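Local coordinates for protein histidine kinase (PDB 6NB0) that probably acts as a phosphorelay sensor kinase, using ATP to phosphorylate a histidine of a protein substrate, at residues A[136-139]-A[140-143]; A[202-206]-A[207-211]. One frame throughout, in Å; residues are numbered along the deposited sequence. Where two conformers were deposited one is given.

Contact 1 (A[136-139]-A[140-143])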
loop_
_atom_site.group_PDB
_atom_site.type_symbol
_atom_site.label_atom_id
_atom_site.label_comp_id
_atom_site.label_asym_id
_atom_site.label_seq_id
_atom_site.Cartn_x
_atom_site.Cartn_y
_atom_site.Cartn_z
ATOM N N ARG A 136 21.752 -14.093 7.387
ATOM C CA ARG A 136 21.139 -14.979 8.382
ATOM C C ARG A 136 20.263 -14.231 9.395
ATOM O O ARG A 136 19.165 -14.715 9.712
ATOM C CB ARG A 136 22.216 -15.790 9.102
ATOM C CG ARG A 136 21.672 -16.633 10.249
ATOM C CD ARG A 136 20.649 -17.640 9.746
ATOM N NE ARG A 136 20.153 -18.534 10.797
ATOM C CZ ARG A 136 20.753 -19.669 11.155
ATOM N NH1 ARG A 136 21.889 -20.046 10.562
ATOM N NH2 ARG A 136 20.223 -20.434 12.105
ATOM N N PRO A 137 20.677 -13.074 9.939
ATOM C CA PRO A 137 19.737 -12.327 10.791
ATOM C C PRO A 137 18.474 -11.917 10.058
ATOM O O PRO A 137 17.401 -11.833 10.676
ATOM C CB PRO A 137 20.554 -11.107 11.246
ATOM C CG PRO A 137 22.015 -11.563 11.158
ATOM C CD PRO A 137 21.999 -12.417 9.902
ATOM N N LEU A 138 18.551 -11.686 8.744
ATOM C CA LEU A 138 17.316 -11.405 8.004
ATOM C C LEU A 138 16.374 -12.611 7.991
ATOM O O LEU A 138 15.156 -12.463 8.171
ATOM C CB LEU A 138 17.647 -10.955 6.577
ATOM C CG LEU A 138 16.386 -10.731 5.738
ATOM C CD1 LEU A 138 15.471 -9.691 6.376
ATOM C CD2 LEU A 138 16.748 -10.335 4.303
ATOM N N LEU A 139 16.917 -13.810 7.761
ATOM C CA LEU A 139 16.111 -15.021 7.817
ATOM C C LEU A 139 15.484 -15.209 9.195
ATOM O O LEU A 139 14.306 -15.573 9.300
ATOM C CB LEU A 139 16.979 -16.228 7.443
ATOM C CG LEU A 139 17.516 -16.185 6.004
ATOM C CD1 LEU A 139 18.591 -17.251 5.789
ATOM C CD2 LEU A 139 16.395 -16.351 4.967
ATOM N N ASP A 140 16.267 -15.022 10.265
ATOM C CA ASP A 140 15.725 -15.221 11.609
ATOM C C ASP A 140 14.646 -14.194 11.926
ATOM O O ASP A 140 13.626 -14.518 12.556
ATOM C CB ASP A 140 16.840 -15.143 12.656
ATOM C CG ASP A 140 17.794 -16.332 12.609
ATOM O OD1 ASP A 140 17.384 -17.448 12.255
ATOM O OD2 ASP A 140 18.964 -16.141 12.961
ATOM N N GLU A 141 14.853 -12.945 11.506
ATOM C CA GLU A 141 13.825 -11.921 11.699
ATOM C C GLU A 141 12.536 -12.275 10.977
ATOM O O GLU A 141 11.445 -12.041 11.505
ATOM C CB GLU A 141 14.342 -10.567 11.215
ATOM C CG GLU A 141 13.325 -9.444 11.325
ATOM C CD GLU A 141 13.943 -8.063 11.109
ATOM O OE1 GLU A 141 14.882 -7.945 10.282
ATOM O OE2 GLU A 141 13.496 -7.105 11.791
ATOM N N THR A 142 12.643 -12.811 9.751
ATOM C CA THR A 142 11.474 -13.245 9.002
ATOM C C THR A 142 10.691 -14.283 9.792
ATOM O O THR A 142 9.461 -14.189 9.940
ATOM C CB THR A 142 11.904 -13.831 7.638
ATOM O OG1 THR A 142 12.650 -12.854 6.876
ATOM C CG2 THR A 142 10.678 -14.273 6.822
ATOM N N ILE A 143 11.388 -15.303 10.285
ATOM C CA ILE A 143 10.708 -16.372 11.018
ATOM C C ILE A 143 10.034 -15.791 12.250
ATOM O O ILE A 143 8.873 -16.094 12.550
ATOM C CB ILE A 143 11.707 -17.483 11.394
ATOM C CG1 ILE A 143 12.271 -18.153 10.131
ATOM C CG2 ILE A 143 11.058 -18.502 12.346
ATOM C CD1 ILE A 143 11.217 -18.896 9.312
HETATM O O HOH W 1 17.856 -19.790 13.369
#
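R136 and D140 pair one turn apart at the start of helix 135-154, on its solvent side. The arginine chain runs out with CG anti to the backbone N (chi1 174°) and bends at the next bond, which brings the guanidinium edge round to the carboxylate. R136 NE meets D140 OD1 at 3.3 Å, a nearly straight but weak bond within a salt bridge, the two planes turned 65° apart. A water completes the bridge, accepting from R136 NH2 and donating to D140 OD1 at 2.6 Å, while R136 NH1 is held by the carbonyl of L164. The inner side is tighter and largely apolar: L139 packs on L160, L199 and A201 of the sheet, and L138 on A177 and L180 of helix 173-189. Threonine suits the buried position 142, because its hydroxyl turns back on the helix, T142 OG1 donating to L138 O at 2.8 Å. That carbonyl also accepts T142 N, at 3.0 Å from L138 O, and the two donors arrive from opposite faces of its plane. The buried hydroxyl is thus satisfied within its own helix, whereas the arginine divides its N-H groups between a weak ion pair, a water and the L164 carbonyl.

Contact 2 (A[202-206]-A[207-211])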
loop_
_atom_site.group_PDB
_atom_site.type_symbol
_atom_site.label_atom_id
_atom_site.label_comp_id
_atom_site.label_asym_id
_atom_site.label_seq_id
_atom_site.Cartn_x
_atom_site.Cartn_y
_atom_site.Cartn_z
ATOM N N ASP A 202 19.757 -20.482 0.818
ATOM C CA ASP A 202 21.187 -20.703 0.609
ATOM C C ASP A 202 21.648 -19.733 -0.472
ATOM O O ASP A 202 20.836 -19.075 -1.132
ATOM C CB ASP A 202 21.468 -22.168 0.223
ATOM C CG ASP A 202 22.901 -22.618 0.536
ATOM O OD1 ASP A 202 23.732 -21.798 0.997
ATOM O OD2 ASP A 202 23.203 -23.812 0.303
ATOM N N VAL A 203 22.953 -19.681 -0.677
ATOM C CA VAL A 203 23.520 -18.947 -1.795
ATOM C C VAL A 203 24.262 -19.929 -2.682
ATOM O O VAL A 203 24.794 -20.948 -2.228
ATOM C CB VAL A 203 24.459 -17.818 -1.322
ATOM C CG1 VAL A 203 23.660 -16.776 -0.526
ATOM C CG2 VAL A 203 25.574 -18.417 -0.476
ATOM N N ASP A 204 24.292 -19.615 -3.967
ATOM C CA ASP A 204 25.061 -20.384 -4.926
ATOM C C ASP A 204 25.592 -19.402 -5.949
ATOM O O ASP A 204 24.800 -18.722 -6.609
ATOM C CB ASP A 204 24.224 -21.470 -5.605
ATOM C CG ASP A 204 25.065 -22.313 -6.565
ATOM O OD1 ASP A 204 25.633 -23.348 -6.139
ATOM O OD2 ASP A 204 25.199 -21.914 -7.740
ATOM N N THR A 205 26.922 -19.320 -6.054
ATOM C CA THR A 205 27.616 -18.379 -6.928
ATOM C C THR A 205 27.030 -16.977 -6.757
ATOM O O THR A 205 27.163 -16.379 -5.684
ATOM C CB THR A 205 27.555 -18.880 -8.377
ATOM O OG1 THR A 205 27.716 -20.308 -8.372
ATOM C CG2 THR A 205 28.684 -18.318 -9.175
ATOM N N ALA A 206 26.339 -16.451 -7.766
ATOM C CA ALA A 206 25.879 -15.068 -7.723
ATOM C C ALA A 206 24.431 -14.907 -7.230
ATOM O O ALA A 206 23.888 -13.795 -7.295
ATOM C CB ALA A 206 26.043 -14.429 -9.106
ATOM N N THR A 207 23.815 -15.962 -6.683
ATOM C CA THR A 207 22.367 -16.009 -6.493
ATOM C C THR A 207 21.981 -16.394 -5.067
ATOM O O THR A 207 22.497 -17.375 -4.516
ATOM C CB THR A 207 21.746 -17.014 -7.484
ATOM O OG1 THR A 207 22.158 -16.676 -8.818
ATOM C CG2 THR A 207 20.220 -16.997 -7.400
ATOM N N LEU A 208 21.064 -15.629 -4.485
ATOM C CA LEU A 208 20.355 -16.023 -3.264
ATOM C C LEU A 208 19.101 -16.789 -3.653
ATOM O O LEU A 208 18.323 -16.317 -4.488
ATOM C CB LEU A 208 19.958 -14.803 -2.433
ATOM C CG LEU A 208 18.950 -15.031 -1.298
ATOM C CD1 LEU A 208 19.556 -15.826 -0.130
ATOM C CD2 LEU A 208 18.331 -13.713 -0.772
ATOM N N ARG A 209 18.892 -17.954 -3.032
ATOM C CA ARG A 209 17.731 -18.799 -3.298
ATOM C C ARG A 209 16.988 -19.016 -1.989
ATOM O O ARG A 209 17.583 -19.487 -1.016
ATOM C CB ARG A 209 18.146 -20.145 -3.896
ATOM C CG ARG A 209 19.007 -20.027 -5.146
ATOM C CD ARG A 209 19.587 -21.378 -5.556
ATOM N NE ARG A 209 20.280 -22.047 -4.456
ATOM C CZ ARG A 209 21.056 -23.117 -4.598
ATOM N NH1 ARG A 209 21.255 -23.647 -5.798
ATOM N NH2 ARG A 209 21.639 -23.658 -3.537
ATOM N N ALA A 210 15.708 -18.659 -1.965
ATOM C CA ALA A 210 14.846 -18.869 -0.802
ATOM C C ALA A 210 13.599 -19.594 -1.278
ATOM O O ALA A 210 12.939 -19.135 -2.220
ATOM C CB ALA A 210 14.462 -17.544 -0.137
ATOM N N THR A 211 13.279 -20.720 -0.638
ATOM C CA THR A 211 12.135 -21.534 -1.024
ATOM C C THR A 211 11.306 -21.807 0.217
ATOM O O THR A 211 11.857 -22.173 1.260
ATOM C CB THR A 211 12.577 -22.856 -1.663
ATOM O OG1 THR A 211 13.283 -22.572 -2.877
ATOM C CG2 THR A 211 11.364 -23.727 -1.971
HETATM O O HOH W 2 24.429 -17.841 -9.543
HETATM O O HOH W 3 21.631 -14.235 -9.847
#
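A beta hairpin with a two-residue loop, a type II' turn from D204 to T207, links strands 196-204 and 207-214, neighbours in the mixed sheet of the kinase's alpha/beta domain. T207 N closes the turn on D204 O at 2.9 Å, and D204 N returns a straighter bond to T207 O. Next comes the non-hydrogen-bonded pair V203 and L208, where V203 CA lies 3.3 Å from T207 O in a CA-H...O contact. Beyond it D202 and R209 exchange two backbone bonds, R209 N reaching D202 O at 2.9 Å.

The two faces differ. V203 and L208 make the apolar one: V203 CG1 approaches L208 CD1 at 4.2 Å, and both side chains also touch L135, so branched hydrocarbons suit this side. D202, D204, T207 and R209 share the polar face. D202 and R209 each adopt two conformers; in the one described, R209 bends at chi3 (-52°) and lays its guanidinium over the D204 methylene, D204 CB sitting 3.7 Å from R209 CZ, above the centre of the flat group. D202 OD2 then stays 4.1 Å from R209 NH2, beyond salt-bridge range, and D202 OD1 accepts from the next backbone amide, V203 N. D204 OD2 receives the hydroxyl of T205.

At the tip, T207 OG1 binds two waters, each at 2.7 Å; one accepts from A206 N, and the other donates weakly to A206 O. Threonine thus combines a branched side chain suited to a strand with a hydroxyl that joins the hydration of the turn. Backbone bonds therefore fix the register of the hairpin, while in this conformer the acidic residues beside R209 would balance its charge mainly through space.

Contact 1 precedes contact 2 along the chain, and both belong to the same histidine kinase family region. Their centres lie 15 Å apart and their nearest atoms about 6 Å, so they do not touch directly. Two shared neighbours connect them. L135, at the start of the helix that carries contact 1, reaches the apolar face of the hairpin, and L164 lies between R136 on one side and D202 and V203 on the other. L139 adds a third tie, to the first strand of the hairpin just before 202-206. Contact 1 thus sits on a helix covering the sheet, and contact 2 at the end of two of its strands.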